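Local coordinates for mevalonate diphosphate decarboxylase (Legionella pneumophila, PDB 3LTO), which probably catalyses the ATP-dependent decarboxylation of mevalonate diphosphate to isopentenyl diphosphate, a step of the mevalonate route to isoprenoids, at residues 301-305 with 306-310; 82-86 with 87-91. All coordinates share one frame; numbering follows the deposited sequence.

Contact 1. Residues 301-305 with 306-310; sequences RQFKS and DHLVG
In the last turns of helix 297-308, Phe303 packs on both His307 and Leu308 as the backbone unwinds. CB of His307 sits over one face of the Phe303 ring, 4.2 Å from its centroid, a CH-pi contact. The imidazole itself overlaps that ring very little: the two planes lie 29° apart and are slid past each other. CD1 of Leu308 comes to 3.5 Å from CE1 of Phe303. With CG anti to the backbone N (chi1 -180°), the ring swings back to within reach of His307 and Leu308, and packs on Val266 and Ile267 of helix 258-274; Phe270 adds an edge-to-face contact.

Behind these side chains the backbone widens into a pi-type turn. The carbonyl O of Lys304 takes two N-H groups, from Leu308 N at 2.9 Å, above the carbonyl plane, and from Val309 N at 2.8 Å, almost straight at 170°. A water donates to Ser305 O and to Val309 O, bridging the last turn to the departing chain. His307 ND1, buried here, has no polar partner in the model. The i+5 bond, alongside the ordinary i+4 one, marks a pi-type turn, here in the last turns of the helix.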
loop_
_atom_site.group_PDB
_atom_site.type_symbol
_atom_site.label_atom_id
_atom_site.label_comp_id
_atom_site.label_asym_id
_atom_site.label_seq_id
_atom_site.Cartn_x
_atom_site.Cartn_y
_atom_site.Cartn_z
ATOM N N ARG A 301 14.976 -21.805 -30.632
ATOM C CA ARG A 301 14.602 -22.519 -31.845
ATOM C C ARG A 301 15.186 -23.933 -31.799
ATOM O O ARG A 301 14.561 -24.891 -32.257
ATOM C CB ARG A 301 15.106 -21.767 -33.083
ATOM C CG ARG A 301 14.751 -22.427 -34.410
ATOM C CD ARG A 301 15.183 -21.575 -35.613
ATOM N NE ARG A 301 15.220 -22.359 -36.851
ATOM C CZ ARG A 301 14.178 -23.008 -37.368
ATOM N NH1 ARG A 301 12.999 -22.971 -36.760
ATOM N NH2 ARG A 301 14.314 -23.714 -38.485
ATOM N N GLN A 302 16.378 -24.065 -31.230
ATOM C CA GLN A 302 17.020 -25.372 -31.123
ATOM C C GLN A 302 16.235 -26.295 -30.181
ATOM O O GLN A 302 16.074 -27.481 -30.448
ATOM C CB GLN A 302 18.463 -25.207 -30.627
ATOM C CG GLN A 302 19.209 -26.513 -30.390
ATOM C CD GLN A 302 20.628 -26.298 -29.873
ATOM O OE1 GLN A 302 21.339 -27.258 -29.563
ATOM N NE2 GLN A 302 21.046 -25.038 -29.784
ATOM N N PHE A 303 15.742 -25.749 -29.075
ATOM C CA PHE A 303 14.976 -26.557 -28.133
ATOM C C PHE A 303 13.598 -26.924 -28.702
ATOM O O PHE A 303 13.123 -28.045 -28.531
ATOM C CB PHE A 303 14.821 -25.819 -26.797
ATOM C CG PHE A 303 14.043 -26.592 -25.778
ATOM C CD1 PHE A 303 12.659 -26.467 -25.698
ATOM C CD2 PHE A 303 14.681 -27.506 -24.946
ATOM C CE1 PHE A 303 11.916 -27.244 -24.807
ATOM C CE2 PHE A 303 13.946 -28.294 -24.047
ATOM C CZ PHE A 303 12.561 -28.160 -23.981
ATOM N N LYS A 304 12.957 -25.975 -29.373
ATOM C CA LYS A 304 11.651 -26.222 -29.968
ATOM C C LYS A 304 11.793 -27.316 -31.022
ATOM O O LYS A 304 10.984 -28.249 -31.091
ATOM C CB LYS A 304 11.124 -24.941 -30.620
ATOM C CG LYS A 304 9.825 -25.104 -31.405
ATOM C CD LYS A 304 9.367 -23.763 -31.955
ATOM C CE LYS A 304 7.992 -23.855 -32.596
ATOM N NZ LYS A 304 7.393 -22.502 -32.870
ATOM N N SER A 305 12.831 -27.192 -31.841
ATOM C CA SER A 305 13.094 -28.156 -32.896
ATOM C C SER A 305 13.384 -29.539 -32.330
ATOM O O SER A 305 12.745 -30.520 -32.707
ATOM C CB SER A 305 14.292 -27.706 -33.746
ATOM O OG SER A 305 14.035 -26.478 -34.413
ATOM N N ASP A 306 14.339 -29.607 -31.410
ATOM C CA ASP A 306 14.740 -30.883 -30.836
ATOM C C ASP A 306 13.821 -31.531 -29.800
ATOM O O ASP A 306 13.906 -32.741 -29.587
ATOM C CB ASP A 306 16.158 -30.785 -30.247
ATOM C CG ASP A 306 17.209 -30.450 -31.290
ATOM O OD1 ASP A 306 16.973 -30.695 -32.491
ATOM O OD2 ASP A 306 18.285 -29.947 -30.908
ATOM N N HIS A 307 12.946 -30.763 -29.157
ATOM C CA HIS A 307 12.088 -31.371 -28.143
ATOM C C HIS A 307 10.603 -31.012 -28.113
ATOM O O HIS A 307 9.831 -31.674 -27.426
ATOM C CB HIS A 307 12.676 -31.128 -26.747
ATOM C CG HIS A 307 14.077 -31.626 -26.583
ATOM N ND1 HIS A 307 15.180 -30.833 -26.811
ATOM C CD2 HIS A 307 14.556 -32.840 -26.219
ATOM C CE1 HIS A 307 16.279 -31.534 -26.593
ATOM N NE2 HIS A 307 15.928 -32.755 -26.233
ATOM N N LEU A 308 10.192 -29.984 -28.845
ATOM C CA LEU A 308 8.784 -29.577 -28.848
ATOM C C LEU A 308 8.013 -30.013 -30.087
ATOM O O LEU A 308 6.914 -30.562 -29.987
ATOM C CB LEU A 308 8.686 -28.061 -28.691
ATOM C CG LEU A 308 8.420 -27.489 -27.296
ATOM C CD1 LEU A 308 8.888 -28.444 -26.215
ATOM C CD2 LEU A 308 9.105 -26.139 -27.182
ATOM N N VAL A 309 8.589 -29.756 -31.253
ATOM C CA VAL A 309 7.964 -30.122 -32.513
ATOM C C VAL A 309 7.615 -31.607 -32.547
ATOM O O VAL A 309 8.445 -32.461 -32.218
ATOM C CB VAL A 309 8.896 -29.808 -33.686
ATOM C CG1 VAL A 309 8.316 -30.352 -34.970
ATOM C CG2 VAL A 309 9.111 -28.305 -33.777
ATOM N N GLY A 310 6.380 -31.906 -32.935
ATOM C CA GLY A 310 5.946 -33.288 -33.013
ATOM C C GLY A 310 5.510 -33.890 -31.692
ATOM O O GLY A 310 4.995 -35.007 -31.661
HETATM O O HOH W 1 11.114 -32.462 -31.278
#

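Contact 2. Residues 82-86 with 87-91; sequences RLKEY and FGYVG
Lys84 and Gly91 are joined by a side chain that spans the C-terminal Schellman motif of helix 71-87: NZ of Lys84 donates to the carbonyl O of Gly91 at 2.9 Å, from above the carbonyl plane. The bend at chi3 (-62°) turns the amine toward that oxygen, while CD passes at the edge of the Tyr89 ring, 4.1 Å from its CD2. NZ also forms a salt bridge with Asp53, so the lysine ties the helix end both to the following loop and to a more distant piece of chain.

The backbone makes the two bonds of the Schellman motif. Gly88 leaves the helix with positive phi, and Tyr89 N turns back to Lys84 O at 2.8 Å, with a nearly straight N-H (167°); Gly88 N makes a weak bond to Glu85 O.

On another flank of the same turn, the edge of Tyr86 meets the face of Phe87 in a T-shaped pair, planes at 85° and centroids 5.3 Å apart. Farther out, Phe87 packs on Leu125 and Thr129, and Tyr89 on Leu128, so the helix end lies against helix 110-129. Phe87 N keeps the regular helical bond to Leu83 O, and that same oxygen lies in the plane of the Phe87 ring at its edge, 3.3 Å from CD2.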
loop_
_atom_site.group_PDB
_atom_site.type_symbol
_atom_site.label_atom_id
_atom_site.label_comp_id
_atom_site.label_asym_id
_atom_site.label_seq_id
_atom_site.Cartn_x
_atom_site.Cartn_y
_atom_site.Cartn_z
ATOM N N ARG A 82 -19.057 -1.401 -10.466
ATOM C CA ARG A 82 -18.127 -0.829 -9.507
ATOM C C ARG A 82 -17.517 0.438 -10.093
ATOM O O ARG A 82 -17.428 1.466 -9.420
ATOM C CB ARG A 82 -17.024 -1.854 -9.184
ATOM C CG ARG A 82 -15.835 -1.309 -8.396
ATOM C CD ARG A 82 -14.809 -2.412 -8.082
ATOM N NE ARG A 82 -15.441 -3.524 -7.380
ATOM C CZ ARG A 82 -15.540 -4.763 -7.854
ATOM N NH1 ARG A 82 -15.034 -5.076 -9.043
ATOM N NH2 ARG A 82 -16.189 -5.684 -7.152
ATOM N N LEU A 83 -17.106 0.365 -11.353
ATOM C CA LEU A 83 -16.493 1.518 -12.002
ATOM C C LEU A 83 -17.497 2.647 -12.211
ATOM O O LEU A 83 -17.169 3.815 -12.025
ATOM C CB LEU A 83 -15.852 1.099 -13.337
ATOM C CG LEU A 83 -14.713 0.083 -13.173
ATOM C CD1 LEU A 83 -14.173 -0.331 -14.533
ATOM C CD2 LEU A 83 -13.603 0.687 -12.327
ATOM N N LYS A 84 -18.725 2.299 -12.575
ATOM C CA LYS A 84 -19.748 3.310 -12.792
ATOM C C LYS A 84 -20.076 4.039 -11.496
ATOM O O LYS A 84 -20.293 5.253 -11.488
ATOM C CB LYS A 84 -21.015 2.674 -13.367
ATOM C CG LYS A 84 -20.843 2.130 -14.768
ATOM C CD LYS A 84 -22.172 1.687 -15.356
ATOM C CE LYS A 84 -22.803 0.556 -14.552
ATOM N NZ LYS A 84 -24.036 0.068 -15.227
ATOM N N GLU A 85 -20.108 3.296 -10.397
ATOM C CA GLU A 85 -20.401 3.901 -9.106
ATOM C C GLU A 85 -19.253 4.819 -8.691
ATOM O O GLU A 85 -19.476 5.864 -8.087
ATOM C CB GLU A 85 -20.635 2.811 -8.055
ATOM C CG GLU A 85 -21.726 1.840 -8.473
ATOM C CD GLU A 85 -21.955 0.726 -7.477
ATOM O OE1 GLU A 85 -20.970 0.220 -6.893
ATOM O OE2 GLU A 85 -23.129 0.350 -7.294
ATOM N N TYR A 86 -18.027 4.435 -9.029
ATOM C CA TYR A 86 -16.868 5.256 -8.686
ATOM C C TYR A 86 -17.010 6.635 -9.344
ATOM O O TYR A 86 -16.653 7.652 -8.755
ATOM C CB TYR A 86 -15.578 4.578 -9.163
ATOM C CG TYR A 86 -14.326 5.417 -8.993
ATOM C CD1 TYR A 86 -13.752 5.613 -7.737
ATOM C CD2 TYR A 86 -13.713 6.013 -10.095
ATOM C CE1 TYR A 86 -12.590 6.384 -7.583
ATOM C CE2 TYR A 86 -12.556 6.785 -9.957
ATOM C CZ TYR A 86 -11.998 6.965 -8.698
ATOM O OH TYR A 86 -10.853 7.719 -8.564
ATOM N N PHE A 87 -17.531 6.655 -10.570
ATOM C CA PHE A 87 -17.731 7.903 -11.306
ATOM C C PHE A 87 -19.108 8.507 -11.043
ATOM O O PHE A 87 -19.405 9.601 -11.517
ATOM C CB PHE A 87 -17.573 7.662 -12.812
ATOM C CG PHE A 87 -16.143 7.576 -13.274
ATOM C CD1 PHE A 87 -15.481 8.711 -13.737
ATOM C CD2 PHE A 87 -15.465 6.360 -13.257
ATOM C CE1 PHE A 87 -14.163 8.637 -14.183
ATOM C CE2 PHE A 87 -14.151 6.273 -13.698
ATOM C CZ PHE A 87 -13.496 7.413 -14.163
ATOM N N GLY A 88 -19.946 7.794 -10.295
ATOM C CA GLY A 88 -21.285 8.286 -10.003
ATOM C C GLY A 88 -22.177 8.320 -11.233
ATOM O O GLY A 88 -23.036 9.188 -11.369
ATOM N N TYR A 89 -21.977 7.362 -12.134
ATOM C CA TYR A 89 -22.758 7.285 -13.358
ATOM C C TYR A 89 -23.887 6.274 -13.244
ATOM O O TYR A 89 -23.752 5.250 -12.575
ATOM C CB TYR A 89 -21.859 6.876 -14.523
ATOM C CG TYR A 89 -22.569 6.777 -15.853
ATOM C CD1 TYR A 89 -22.785 7.912 -16.632
ATOM C CD2 TYR A 89 -22.986 5.545 -16.354
ATOM C CE1 TYR A 89 -23.385 7.830 -17.877
ATOM C CE2 TYR A 89 -23.600 5.447 -17.618
ATOM C CZ TYR A 89 -23.790 6.599 -18.369
ATOM O OH TYR A 89 -24.362 6.529 -19.621
ATOM N N VAL A 90 -24.998 6.564 -13.911
ATOM C CA VAL A 90 -26.143 5.667 -13.910
ATOM C C VAL A 90 -26.510 5.391 -15.362
ATOM O O VAL A 90 -26.843 6.311 -16.104
ATOM C CB VAL A 90 -27.364 6.290 -13.196
ATOM C CG1 VAL A 90 -28.544 5.302 -13.225
ATOM C CG2 VAL A 90 -27.005 6.642 -11.750
ATOM N N GLY A 91 -26.439 4.129 -15.765
ATOM C CA GLY A 91 -26.761 3.768 -17.137
ATOM C C GLY A 91 -26.078 2.462 -17.486
ATOM O O GLY A 91 -25.019 2.150 -16.934
#

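In the fold
Both contacts finish a helix, but in the two different halves of a GHMP-type fold. Contact 2 closes helix 71-87 in the N-terminal domain and leads into strand 93-99 of the mixed beta-sheet; contact 1 closes helix 297-308 in the C-terminal domain, just ahead of the edge strand 313-314. They lie on opposite sides of the chain's centre, each about 26 Å from it, with their own centres about 50 Å apart and their nearest atoms about 36 Å apart. Neither touches the other, nor the second chain of the assembly. Each instead packs on a neighbouring helix of its own half, 110-129 for contact 2 and 258-274 for contact 1.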